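Local coordinates for aminoglycoside-O-phosphotransferase VIII (Streptomyces rimosus, PDB 4H05), which phosphorylates aminoglycoside antibiotics such as kanamycin, probably at the 3'-hydroxyl and with ATP as phosphate donor, and so confers resistance to them, at residues G16-C21 with W89-A94; P96-P99 with R103-R106; R135-T140 with A264-L269; A224-E229 with A244-E249. All coordinates share one frame; numbering follows the deposited sequence.

How the interactions relate
Interaction 1 lies in the N-terminal lobe, tying the end of helix 6-17 to strand 86-93, and interaction 2 follows directly in the chain, where strand 98-99 enters the C-terminal lobe. Both are only partly buried, and each brings an arginine to a tryptophan: both held by the carboxylate of Glu80 in the first, joined by cation-pi and CH-pi contacts over the ring face in the second. Interactions 3 and 4 join helices of the C-terminal lobe by apolar side chains. Interaction 3 is wholly buried; interaction 4 has a buried centre and a partly exposed flank. The last two touch, since Tyr266 of helix 260-270 packs on Ala224 of helix 220-230, while interactions 1 and 3 lie about 34 Å apart, centre to centre.

Interaction 1: residues G16-C21 with W89-A94; sequences GRYPGC and WLVTEA
Arg17 against Trp89 and Tyr18 against Val91 make up a small, partly buried side-chain contact in the N-terminal lobe, where the end of helix 6-17 and the turn after it lie against strand 86-93. The backbones stay well apart, with 10.3 Å between the CA atoms of Tyr18 and Val91, and the side chains bridge the distance. Tyr18 and Val91 reach for each other from opposite directions: the phenol end meets one methyl, with Tyr18 OH 3.9 Å and Tyr18 CZ 4.1 Å from Val91 CG1. That methyl stands anti to the strand's own backbone N (chi1 -178°), which carries it out to the tyrosine.

Beside this apolar pair, Arg17 crosses Trp89 at about a right angle, with the guanidinium and indole planes 33° apart. Its NH1 comes to 3.7 Å from Trp89 NE1; both nitrogens are donors, and there is no bond between them. What gathers them is Glu80 on the adjoining strand 78-83. Its carboxylate oxygen OE1 takes the indole N-H of Trp89 and forms a salt bridge with Arg17 NH1, while Glu80 OE2 is hydrogen-bonded to Tyr18 OH. A single acid thus satisfies three polar ends, and its negative charge probably offsets that of the arginine. Tyr18 also starts a type II turn, from Tyr18 to Cys21, closed by Cys21 N on Tyr18 O at 3.2 Å, and the chain runs on into strand 22-25. The whole is an N-terminal helix packed on the antiparallel five-stranded sheet of the kinase-like N-lobe found in aminoglycoside phosphotransferases.

Interaction 2: residues P96-P99 with R103-R106; sequences PGRP and RWPR
Arg98 lies over the indole of Trp104, making cation-pi and CH-pi contacts with the ring face, just past the connection between the two lobes of this kinase-like fold, where the chain enters the C-terminal lobe. Strand 98-99 begins just after the N-terminal sheet and is an outer strand of a small three-stranded antiparallel sheet with 196-198 and 205-208; the chain then loops through 103-106 toward helix 109-124. Arg103, first in that second segment, packs on Trp237 and Arg109.

Trp104 does most of the work. Its CG lies beside its own backbone N, and the ring extends under the arginine with Cys203 and Val112 also against it. The aliphatic part of Arg98 covers the pyrrole end: CD of Arg98 sits 3.7 Å from the centroid of the five-membered ring of Trp104. Bent at its third torsion, the chain then carries the charged group over the benzene end, where Arg98 CZ stands 4.4 Å from the six-membered ring centroid of Trp104, only 7° off its normal. The guanidinium does not lie flat there: its plane is turned 69° from the ring, and it dips an edge, bringing Arg98 NH1 to 3.3 Å from Trp104 CE3. The indole is pinned at its rim too. Pro99 O lies near the ring plane and takes the N-H of Trp104 NE1 at 2.9 Å, with 160° at the hydrogen, and the nitrogen stands above that carbonyl's plane.

Pro105 comes next and flanks the nitrogen that dips onto the indole, its CD 3.7 Å from Arg98 NH1.

Interaction 3: residues R135-T140 with A264-L269; sequences RSLAVT and AFYRLL
Leu269 and Leu137 bury the most surface here, each meeting a different part of the opposite segment, and Thr140 is the third main participant. Leu137, in the first turn of helix 137-150, sends its CD2 methyl against two neighbouring aromatic side chains of helix 260-270. That methyl comes to 3.5 Å from Phe265 CE2 and to 3.7 Å from Tyr266 OH. Leu137 runs obliquely to the phenylalanine but at about a right angle to the tyrosine, whose hydroxyl also nears both CG and CD1 of the leucine. The two rings are themselves set against each other: CD2 of Phe265 rests 3.7 Å above the centre of the Tyr266 ring.

The contact is buried inside the helical C-terminal lobe of an aminoglycoside phosphotransferase, where Phe265 also packs on helix 167-177 and Tyr266 on helix 220-230. Leu269, one helical turn past Phe265, points its side chain at Thr140. With CG anti to the backbone N (chi1 -179°), Leu269 stretches out from its helix and lays CD2 3.7 Å from Thr140 OG1 and 4.0 Å from Thr140 CB, crossing the threonine at about a right angle. Ser136, the N-cap residue of helix 137-150, takes Thr140 N on its carbonyl O, which fixes the turn that presents Thr140 to the leucine.

Interaction 4: residues A224-E229 with A244-E249; sequences ALVLRE and AAFLRE
Val226 and Phe246 form the tight centre of this contact between helix 220-230 and helix 240-251, which run roughly antiparallel, 150° between their directions, with local axes 10.9 Å apart. Phe246 holds CG anti to its backbone N (chi1 -179°), extending the ring across the gap to the valine, which comes from the opposite direction. The CG1 methyl of Val226 sits over one face of that ring in a CH-pi contact, 3.7 Å from the Phe246 centroid and 18° off the normal. It is displaced toward the rim, and its closest ring atom is Phe246 CE2, at 3.5 Å from Val226 CG1. Both residues are buried. Leu223 and Leu230 of helix 220-230 and Ala117 of helix 109-124 also pack on the ring.

The other flank is looser and partly exposed. Here a single methyl of Leu227 serves two neighbours at longer distances than at the valine: CD2 of Leu227 lies 4.0 Å from Phe246 CD1 and 4.2 Å from Leu247 CG. Leu227 meets the ring obliquely and Leu247 at about a right angle.

Charged groups keep to the margins. Arg228 NH1 holds Glu229 OE2 at 3.0 Å on the carboxylate's anti side, and Arg228 NH2 has a second salt bridge with Asp270. The valine side chain lies about 9 Å from that of Asp190, the predicted proton acceptor, so this is helix packing near the predicted active site, in the helical C-lobe of the kinase-like phosphotransferase fold.

Interaction 1: residues G16-C21 with W89-A94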
loop_
_atom_site.group_PDB
_atom_site.type_symbol
_atom_site.label_atom_id
_atom_site.label_comp_id
_atom_site.label_asym_id
_atom_site.label_seq_id
_atom_site.Cartn_x
_atom_site.Cartn_y
_atom_site.Cartn_z
ATOM N N GLY A 16 0.372 -24.830 -12.648
ATOM C CA GLY A 16 -0.355 -26.147 -12.457
ATOM C C GLY A 16 -1.515 -26.161 -11.425
ATOM O O GLY A 16 -2.453 -26.965 -11.515
ATOM N N ARG A 17 -1.508 -25.268 -10.447
ATOM C CA ARG A 17 -2.572 -25.264 -9.484
ATOM C C ARG A 17 -3.788 -24.500 -9.982
ATOM O O ARG A 17 -4.871 -24.611 -9.407
ATOM C CB ARG A 17 -2.110 -24.580 -8.186
ATOM C CG ARG A 17 -1.130 -25.349 -7.274
ATOM C CD ARG A 17 -0.930 -24.590 -5.937
ATOM N NE ARG A 17 0.421 -24.843 -5.620
ATOM C CZ ARG A 17 1.370 -23.978 -5.344
ATOM N NH1 ARG A 17 1.139 -22.716 -5.188
ATOM N NH2 ARG A 17 2.601 -24.442 -5.163
ATOM N N TYR A 18 -3.616 -23.673 -11.003
ATOM C CA TYR A 18 -4.734 -22.887 -11.587
ATOM C C TYR A 18 -4.914 -23.236 -13.093
ATOM O O TYR A 18 -4.788 -22.401 -13.917
ATOM C CB TYR A 18 -4.482 -21.367 -11.334
ATOM C CG TYR A 18 -4.398 -21.186 -9.862
ATOM C CD1 TYR A 18 -5.550 -21.133 -9.111
ATOM C CD2 TYR A 18 -3.189 -21.249 -9.205
ATOM C CE1 TYR A 18 -5.482 -21.071 -7.746
ATOM C CE2 TYR A 18 -3.115 -21.198 -7.830
ATOM C CZ TYR A 18 -4.260 -21.128 -7.111
ATOM O OH TYR A 18 -4.231 -21.111 -5.715
ATOM N N PRO A 19 -5.262 -24.480 -13.418
ATOM C CA PRO A 19 -5.299 -24.865 -14.822
ATOM C C PRO A 19 -6.451 -24.222 -15.474
ATOM O O PRO A 19 -7.474 -23.968 -14.820
ATOM C CB PRO A 19 -5.519 -26.384 -14.776
ATOM C CG PRO A 19 -6.269 -26.614 -13.493
ATOM C CD PRO A 19 -5.682 -25.587 -12.531
ATOM N N GLY A 20 -6.284 -23.916 -16.755
ATOM C CA GLY A 20 -7.338 -23.266 -17.511
ATOM C C GLY A 20 -7.436 -21.793 -17.189
ATOM O O GLY A 20 -8.346 -21.118 -17.683
ATOM N N CYS A 21 -6.534 -21.275 -16.352
ATOM C CA CYS A 21 -6.559 -19.859 -16.050
ATOM C C CYS A 21 -5.551 -19.169 -16.957
ATOM O O CYS A 21 -4.404 -19.603 -17.109
ATOM C CB CYS A 21 -6.311 -19.565 -14.561
ATOM S SG CYS A 21 -7.787 -19.864 -13.542
ATOM N N TRP A 89 5.047 -16.071 -2.580
ATOM C CA TRP A 89 3.907 -15.629 -3.404
ATOM C C TRP A 89 2.656 -15.646 -2.649
ATOM O O TRP A 89 2.527 -16.307 -1.641
ATOM C CB TRP A 89 3.715 -16.606 -4.585
ATOM C CG TRP A 89 3.338 -17.957 -4.051
ATOM C CD1 TRP A 89 2.065 -18.462 -3.801
ATOM C CD2 TRP A 89 4.240 -18.997 -3.649
ATOM N NE1 TRP A 89 2.125 -19.730 -3.264
ATOM C CE2 TRP A 89 3.400 -20.110 -3.155
ATOM C CE3 TRP A 89 5.607 -19.154 -3.703
ATOM C CZ2 TRP A 89 3.944 -21.290 -2.708
ATOM C CZ3 TRP A 89 6.162 -20.331 -3.185
ATOM C CH2 TRP A 89 5.350 -21.373 -2.713
ATOM N N LEU A 90 1.649 -15.022 -3.232
ATOM C CA LEU A 90 0.353 -14.866 -2.583
ATOM C C LEU A 90 -0.737 -14.874 -3.672
ATOM O O LEU A 90 -0.668 -14.123 -4.653
ATOM C CB LEU A 90 0.377 -13.491 -1.914
ATOM C CG LEU A 90 -0.891 -12.940 -1.322
ATOM C CD1 LEU A 90 -1.070 -13.671 -0.042
ATOM C CD2 LEU A 90 -0.770 -11.427 -1.078
ATOM N N VAL A 91 -1.739 -15.698 -3.493
ATOM C CA VAL A 91 -2.879 -15.727 -4.363
ATOM C C VAL A 91 -4.146 -15.290 -3.578
ATOM O O VAL A 91 -4.440 -15.815 -2.484
ATOM C CB VAL A 91 -3.074 -17.176 -4.891
ATOM C CG1 VAL A 91 -4.248 -17.201 -5.850
ATOM C CG2 VAL A 91 -1.748 -17.718 -5.507
ATOM N N THR A 92 -4.917 -14.378 -4.176
ATOM C CA THR A 92 -6.156 -13.938 -3.656
ATOM C C THR A 92 -7.207 -13.889 -4.716
ATOM O O THR A 92 -6.913 -13.849 -5.900
ATOM C CB THR A 92 -6.090 -12.516 -3.028
ATOM O OG1 THR A 92 -6.064 -11.500 -4.038
ATOM C CG2 THR A 92 -4.837 -12.371 -2.128
ATOM N N GLU A 93 -8.453 -13.928 -4.286
ATOM C CA GLU A 93 -9.543 -13.598 -5.186
ATOM C C GLU A 93 -9.315 -12.207 -5.677
ATOM O O GLU A 93 -8.822 -11.405 -4.928
ATOM C CB GLU A 93 -10.876 -13.693 -4.437
ATOM C CG GLU A 93 -11.107 -15.146 -4.045
ATOM C CD GLU A 93 -12.468 -15.416 -3.425
ATOM O OE1 GLU A 93 -13.172 -14.441 -3.115
ATOM O OE2 GLU A 93 -12.796 -16.607 -3.240
ATOM N N ALA A 94 -9.602 -11.935 -6.949
ATOM C CA ALA A 94 -9.383 -10.632 -7.507
ATOM C C ALA A 94 -10.395 -9.720 -6.827
ATOM O O ALA A 94 -11.410 -10.234 -6.361
ATOM C CB ALA A 94 -9.612 -10.665 -9.018
#

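Interaction 2: residues P96-P99 with R103-R106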
loop_
_atom_site.group_PDB
_atom_site.type_symbol
_atom_site.label_atom_id
_atom_site.label_comp_id
_atom_site.label_asym_id
_atom_site.label_seq_id
_atom_site.Cartn_x
_atom_site.Cartn_y
_atom_site.Cartn_z
ATOM N N PRO A 96 -13.089 -6.701 -7.366
ATOM C CA PRO A 96 -13.659 -6.126 -8.565
ATOM C C PRO A 96 -13.469 -4.628 -8.565
ATOM O O PRO A 96 -12.965 -4.096 -7.619
ATOM C CB PRO A 96 -15.156 -6.481 -8.477
ATOM C CG PRO A 96 -15.378 -6.735 -7.006
ATOM C CD PRO A 96 -14.092 -7.323 -6.502
ATOM N N GLY A 97 -13.788 -3.982 -9.678
ATOM C CA GLY A 97 -13.897 -2.576 -9.760
ATOM C C GLY A 97 -12.671 -1.925 -10.348
ATOM O O GLY A 97 -11.868 -2.579 -11.001
ATOM N N ARG A 98 -12.568 -0.605 -10.149
ATOM C CA ARG A 98 -11.544 0.185 -10.786
ATOM C C ARG A 98 -10.676 0.850 -9.693
ATOM O O ARG A 98 -11.195 1.328 -8.682
ATOM C CB ARG A 98 -12.199 1.244 -11.654
ATOM C CG ARG A 98 -11.217 2.250 -12.253
ATOM C CD ARG A 98 -12.001 3.364 -12.937
ATOM N NE ARG A 98 -13.008 2.872 -13.868
ATOM C CZ ARG A 98 -14.203 3.442 -14.068
ATOM N NH1 ARG A 98 -14.578 4.513 -13.386
ATOM N NH2 ARG A 98 -15.045 2.934 -14.975
ATOM N N PRO A 99 -9.365 0.839 -9.880
ATOM C CA PRO A 99 -8.541 1.478 -8.870
ATOM C C PRO A 99 -8.644 3.005 -8.852
ATOM O O PRO A 99 -8.910 3.612 -9.876
ATOM C CB PRO A 99 -7.138 0.996 -9.188
ATOM C CG PRO A 99 -7.153 0.439 -10.578
ATOM C CD PRO A 99 -8.598 0.209 -10.970
ATOM N N ARG A 103 -7.974 6.813 -14.445
ATOM C CA ARG A 103 -8.549 8.116 -14.777
ATOM C C ARG A 103 -10.071 7.957 -14.630
ATOM O O ARG A 103 -10.714 7.271 -15.396
ATOM C CB ARG A 103 -8.156 8.553 -16.205
ATOM C CG ARG A 103 -8.656 9.961 -16.599
ATOM C CD ARG A 103 -8.219 10.499 -17.992
ATOM N NE ARG A 103 -8.258 9.541 -19.109
ATOM C CZ ARG A 103 -9.355 8.918 -19.562
ATOM N NH1 ARG A 103 -10.542 9.096 -18.991
ATOM N NH2 ARG A 103 -9.262 8.075 -20.588
ATOM N N TRP A 104 -10.638 8.581 -13.627
ATOM C CA TRP A 104 -12.026 8.452 -13.360
ATOM C C TRP A 104 -12.794 9.552 -14.092
ATOM O O TRP A 104 -12.255 10.663 -14.283
ATOM C CB TRP A 104 -12.253 8.545 -11.844
ATOM C CG TRP A 104 -12.075 7.255 -11.101
ATOM C CD1 TRP A 104 -10.865 6.664 -10.726
ATOM C CD2 TRP A 104 -13.112 6.327 -10.633
ATOM N NE1 TRP A 104 -11.071 5.464 -10.137
ATOM C CE2 TRP A 104 -12.403 5.201 -10.034
ATOM C CE3 TRP A 104 -14.506 6.313 -10.658
ATOM C CZ2 TRP A 104 -13.076 4.126 -9.458
ATOM C CZ3 TRP A 104 -15.179 5.248 -10.075
ATOM C CH2 TRP A 104 -14.479 4.160 -9.492
ATOM N N PRO A 105 -14.079 9.291 -14.456
ATOM C CA PRO A 105 -14.913 10.385 -14.931
ATOM C C PRO A 105 -14.831 11.562 -13.985
ATOM O O PRO A 105 -14.984 11.416 -12.777
ATOM C CB PRO A 105 -16.322 9.785 -14.945
ATOM C CG PRO A 105 -16.069 8.374 -15.281
ATOM C CD PRO A 105 -14.828 8.021 -14.490
ATOM N N ARG A 106 -14.576 12.728 -14.565
ATOM C CA ARG A 106 -14.412 13.963 -13.836
ATOM C C ARG A 106 -15.463 14.196 -12.766
ATOM O O ARG A 106 -15.182 14.683 -11.695
ATOM C CB ARG A 106 -14.347 15.111 -14.870
ATOM C CG ARG A 106 -15.130 16.359 -14.527
ATOM C CD ARG A 106 -15.285 17.306 -15.740
ATOM N NE ARG A 106 -15.190 18.684 -15.257
ATOM C CZ ARG A 106 -14.036 19.280 -14.963
ATOM N NH1 ARG A 106 -12.881 18.632 -15.161
ATOM N NH2 ARG A 106 -14.037 20.534 -14.500
#

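Interaction 3: residues R135-T140 with A264-L269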
loop_
_atom_site.group_PDB
_atom_site.type_symbol
_atom_site.label_atom_id
_atom_site.label_comp_id
_atom_site.label_asym_id
_atom_site.label_seq_id
_atom_site.Cartn_x
_atom_site.Cartn_y
_atom_site.Cartn_z
ATOM N N ARG A 135 3.796 -1.529 12.692
ATOM C CA ARG A 135 4.622 -0.800 11.772
ATOM C C ARG A 135 4.998 0.604 12.303
ATOM O O ARG A 135 5.031 1.623 11.546
ATOM C CB ARG A 135 3.887 -0.685 10.426
ATOM C CG ARG A 135 4.868 -0.535 9.248
ATOM C CD ARG A 135 4.475 0.661 8.360
ATOM N NE ARG A 135 5.478 0.803 7.299
ATOM C CZ ARG A 135 5.635 1.866 6.517
ATOM N NH1 ARG A 135 4.850 2.923 6.609
ATOM N NH2 ARG A 135 6.618 1.877 5.644
ATOM N N SER A 136 5.268 0.692 13.605
ATOM C CA SER A 136 5.566 1.976 14.217
ATOM C C SER A 136 6.982 2.412 13.922
ATOM O O SER A 136 7.734 1.680 13.280
ATOM C CB SER A 136 5.355 1.915 15.725
ATOM O OG SER A 136 6.147 0.919 16.259
ATOM N N LEU A 137 7.338 3.618 14.372
ATOM C CA LEU A 137 8.713 4.157 14.172
ATOM C C LEU A 137 9.805 3.286 14.766
ATOM O O LEU A 137 10.950 3.250 14.181
ATOM C CB LEU A 137 8.844 5.530 14.780
ATOM C CG LEU A 137 7.948 6.607 14.141
ATOM C CD1 LEU A 137 7.851 7.809 15.066
ATOM C CD2 LEU A 137 8.466 6.986 12.765
ATOM N N ALA A 138 9.498 2.560 15.867
ATOM C CA ALA A 138 10.508 1.499 16.348
ATOM C C ALA A 138 10.803 0.440 15.289
ATOM O O ALA A 138 11.906 -0.096 15.213
ATOM C CB ALA A 138 10.154 0.839 17.715
ATOM N N VAL A 139 9.923 0.236 14.339
ATOM C CA VAL A 139 10.205 -0.766 13.288
ATOM C C VAL A 139 10.689 -0.107 12.023
ATOM O O VAL A 139 11.566 -0.619 11.252
ATOM C CB VAL A 139 8.895 -1.525 12.880
ATOM C CG1 VAL A 139 9.044 -2.259 11.576
ATOM C CG2 VAL A 139 8.448 -2.476 13.930
ATOM N N THR A 140 10.027 0.988 11.706
ATOM C CA THR A 140 10.214 1.553 10.386
ATOM C C THR A 140 11.517 2.322 10.289
ATOM O O THR A 140 12.113 2.371 9.222
ATOM C CB THR A 140 9.052 2.448 9.933
ATOM O OG1 THR A 140 8.809 3.480 10.894
ATOM C CG2 THR A 140 7.773 1.640 9.648
ATOM N N ALA A 264 5.124 15.692 6.178
ATOM C CA ALA A 264 6.453 15.815 5.584
ATOM C C ALA A 264 7.330 14.635 5.999
ATOM O O ALA A 264 7.949 13.996 5.141
ATOM C CB ALA A 264 7.083 17.174 5.875
ATOM N N PHE A 265 7.236 14.263 7.274
ATOM C CA PHE A 265 8.028 13.195 7.814
ATOM C C PHE A 265 7.632 11.882 7.198
ATOM O O PHE A 265 8.479 11.133 6.798
ATOM C CB PHE A 265 7.924 13.073 9.321
ATOM C CG PHE A 265 8.743 11.924 9.847
ATOM C CD1 PHE A 265 10.104 12.050 10.020
ATOM C CD2 PHE A 265 8.164 10.695 10.073
ATOM C CE1 PHE A 265 10.869 10.998 10.447
ATOM C CE2 PHE A 265 8.892 9.636 10.527
ATOM C CZ PHE A 265 10.265 9.767 10.705
ATOM N N TYR A 266 6.353 11.635 7.014
ATOM C CA TYR A 266 5.940 10.325 6.497
ATOM C C TYR A 266 6.072 10.237 4.996
ATOM O O TYR A 266 6.273 9.153 4.449
ATOM C CB TYR A 266 4.546 9.903 7.071
ATOM C CG TYR A 266 4.632 9.535 8.564
ATOM C CD1 TYR A 266 5.234 8.341 8.963
ATOM C CD2 TYR A 266 4.170 10.373 9.551
ATOM C CE1 TYR A 266 5.375 8.017 10.271
ATOM C CE2 TYR A 266 4.307 10.036 10.918
ATOM C CZ TYR A 266 4.970 8.886 11.229
ATOM O OH TYR A 266 5.156 8.544 12.480
ATOM N N ARG A 267 6.113 11.378 4.307
ATOM C CA ARG A 267 6.517 11.386 2.917
ATOM C C ARG A 267 8.007 11.040 2.774
ATOM O O ARG A 267 8.384 10.381 1.809
ATOM C CB ARG A 267 6.271 12.757 2.217
ATOM C CG ARG A 267 4.864 13.081 1.678
ATOM C CD ARG A 267 4.867 14.335 0.718
ATOM N NE ARG A 267 4.193 15.300 1.540
ATOM C CZ ARG A 267 4.677 16.361 2.156
ATOM N NH1 ARG A 267 5.863 16.856 1.920
ATOM N NH2 ARG A 267 3.864 16.963 3.007
ATOM N N LEU A 268 8.838 11.550 3.680
ATOM C CA LEU A 268 10.273 11.279 3.681
ATOM C C LEU A 268 10.554 9.831 4.057
ATOM O O LEU A 268 11.323 9.100 3.375
ATOM C CB LEU A 268 11.004 12.229 4.667
ATOM C CG LEU A 268 12.440 11.872 4.973
ATOM C CD1 LEU A 268 13.354 11.953 3.725
ATOM C CD2 LEU A 268 12.913 12.750 6.175
ATOM N N LEU A 269 9.888 9.371 5.101
ATOM C CA LEU A 269 10.037 7.920 5.408
ATOM C C LEU A 269 9.810 7.001 4.213
ATOM O O LEU A 269 10.517 5.967 4.016
ATOM C CB LEU A 269 9.118 7.538 6.569
ATOM C CG LEU A 269 9.175 6.083 7.032
ATOM C CD1 LEU A 269 10.587 5.773 7.559
ATOM C CD2 LEU A 269 8.052 5.800 8.064
#

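Interaction 4: residues A224-E229 with A244-E249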
loop_
_atom_site.group_PDB
_atom_site.type_symbol
_atom_site.label_atom_id
_atom_site.label_comp_id
_atom_site.label_asym_id
_atom_site.label_seq_id
_atom_site.Cartn_x
_atom_site.Cartn_y
_atom_site.Cartn_z
ATOM N N ALA A 224 -0.201 11.011 4.731
ATOM C CA ALA A 224 0.895 11.578 3.983
ATOM C C ALA A 224 0.832 11.062 2.575
ATOM O O ALA A 224 0.929 11.835 1.609
ATOM C CB ALA A 224 2.258 11.243 4.638
ATOM N N LEU A 225 0.646 9.739 2.423
ATOM C CA LEU A 225 0.834 9.187 1.109
ATOM C C LEU A 225 -0.393 9.406 0.297
ATOM O O LEU A 225 -0.310 9.664 -0.843
ATOM C CB LEU A 225 1.154 7.687 1.112
ATOM C CG LEU A 225 2.265 7.098 1.997
ATOM C CD1 LEU A 225 2.780 5.791 1.392
ATOM C CD2 LEU A 225 3.354 8.059 2.421
ATOM N N VAL A 226 -1.555 9.226 0.868
ATOM C CA VAL A 226 -2.742 9.527 0.128
ATOM C C VAL A 226 -2.729 10.955 -0.332
ATOM O O VAL A 226 -3.184 11.219 -1.455
ATOM C CB VAL A 226 -4.053 9.270 0.935
ATOM C CG1 VAL A 226 -4.916 10.501 0.904
ATOM C CG2 VAL A 226 -4.771 8.191 0.244
ATOM N N LEU A 227 -2.273 11.901 0.521
ATOM C CA LEU A 227 -2.355 13.353 0.125
ATOM C C LEU A 227 -1.281 13.723 -0.870
ATOM O O LEU A 227 -1.475 14.578 -1.726
ATOM C CB LEU A 227 -2.314 14.290 1.327
ATOM C CG LEU A 227 -3.561 14.233 2.208
ATOM C CD1 LEU A 227 -3.164 14.720 3.582
ATOM C CD2 LEU A 227 -4.793 15.030 1.675
ATOM N N ARG A 228 -0.139 13.041 -0.807
ATOM C CA ARG A 228 0.893 13.259 -1.801
ATOM C C ARG A 228 0.384 12.831 -3.159
ATOM O O ARG A 228 0.750 13.436 -4.149
ATOM C CB ARG A 228 2.177 12.481 -1.455
ATOM C CG ARG A 228 3.259 12.517 -2.529
ATOM C CD ARG A 228 3.453 11.071 -3.054
ATOM N NE ARG A 228 4.291 10.327 -2.160
ATOM C CZ ARG A 228 4.300 9.005 -1.891
ATOM N NH1 ARG A 228 3.506 8.065 -2.447
ATOM N NH2 ARG A 228 5.209 8.616 -0.994
ATOM N N GLU A 229 -0.409 11.758 -3.232
ATOM C CA GLU A 229 -0.973 11.312 -4.521
ATOM C C GLU A 229 -2.176 12.201 -4.931
ATOM O O GLU A 229 -2.172 12.736 -6.003
ATOM C CB GLU A 229 -1.363 9.869 -4.470
ATOM C CG GLU A 229 -0.189 8.917 -4.283
ATOM C CD GLU A 229 0.934 9.191 -5.268
ATOM O OE1 GLU A 229 0.714 9.227 -6.510
ATOM O OE2 GLU A 229 2.070 9.337 -4.817
ATOM N N ALA A 244 -8.683 18.756 -0.428
ATOM C CA ALA A 244 -9.709 19.353 0.467
ATOM C C ALA A 244 -10.923 18.421 0.728
ATOM O O ALA A 244 -11.383 18.304 1.865
ATOM C CB ALA A 244 -10.194 20.691 -0.099
ATOM N N ALA A 245 -11.457 17.769 -0.303
ATOM C CA ALA A 245 -12.594 16.856 -0.063
ATOM C C ALA A 245 -12.147 15.642 0.793
ATOM O O ALA A 245 -12.786 15.278 1.779
ATOM C CB ALA A 245 -13.252 16.423 -1.361
ATOM N N PHE A 246 -11.018 15.042 0.477
ATOM C CA PHE A 246 -10.490 14.022 1.378
ATOM C C PHE A 246 -10.340 14.563 2.798
ATOM O O PHE A 246 -10.767 13.930 3.757
ATOM C CB PHE A 246 -9.147 13.540 0.900
ATOM C CG PHE A 246 -8.564 12.479 1.774
ATOM C CD1 PHE A 246 -7.850 12.823 2.891
ATOM C CD2 PHE A 246 -8.741 11.152 1.472
ATOM C CE1 PHE A 246 -7.307 11.859 3.697
ATOM C CE2 PHE A 246 -8.174 10.167 2.269
ATOM C CZ PHE A 246 -7.476 10.527 3.395
ATOM N N LEU A 247 -9.834 15.781 2.954
ATOM C CA LEU A 247 -9.606 16.284 4.318
ATOM C C LEU A 247 -10.877 16.649 5.063
ATOM O O LEU A 247 -10.968 16.412 6.267
ATOM C CB LEU A 247 -8.636 17.462 4.349
ATOM C CG LEU A 247 -7.111 17.214 4.399
ATOM C CD1 LEU A 247 -6.453 18.561 4.729
ATOM C CD2 LEU A 247 -6.750 16.182 5.433
ATOM N N ARG A 248 -11.869 17.196 4.375
ATOM C CA ARG A 248 -13.216 17.449 5.008
ATOM C C ARG A 248 -13.851 16.156 5.493
ATOM O O ARG A 248 -14.272 16.079 6.618
ATOM C CB ARG A 248 -14.140 18.105 3.959
ATOM C CG ARG A 248 -15.597 18.466 4.411
ATOM C CD ARG A 248 -16.310 19.279 3.306
ATOM N NE ARG A 248 -15.315 20.148 2.647
ATOM C CZ ARG A 248 -14.883 20.068 1.384
ATOM N NH1 ARG A 248 -15.402 19.211 0.505
ATOM N NH2 ARG A 248 -13.939 20.916 0.972
ATOM N N GLU A 249 -13.903 15.134 4.624
ATOM C CA GLU A 249 -14.419 13.810 5.007
ATOM C C GLU A 249 -13.595 13.152 6.109
ATOM O O GLU A 249 -14.132 12.690 7.115
ATOM C CB GLU A 249 -14.536 12.889 3.778
ATOM C CG GLU A 249 -14.936 11.423 4.061
ATOM C CD GLU A 249 -16.284 11.273 4.766
ATOM O OE1 GLU A 249 -17.078 12.239 4.572
ATOM O OE2 GLU A 249 -16.504 10.236 5.530
#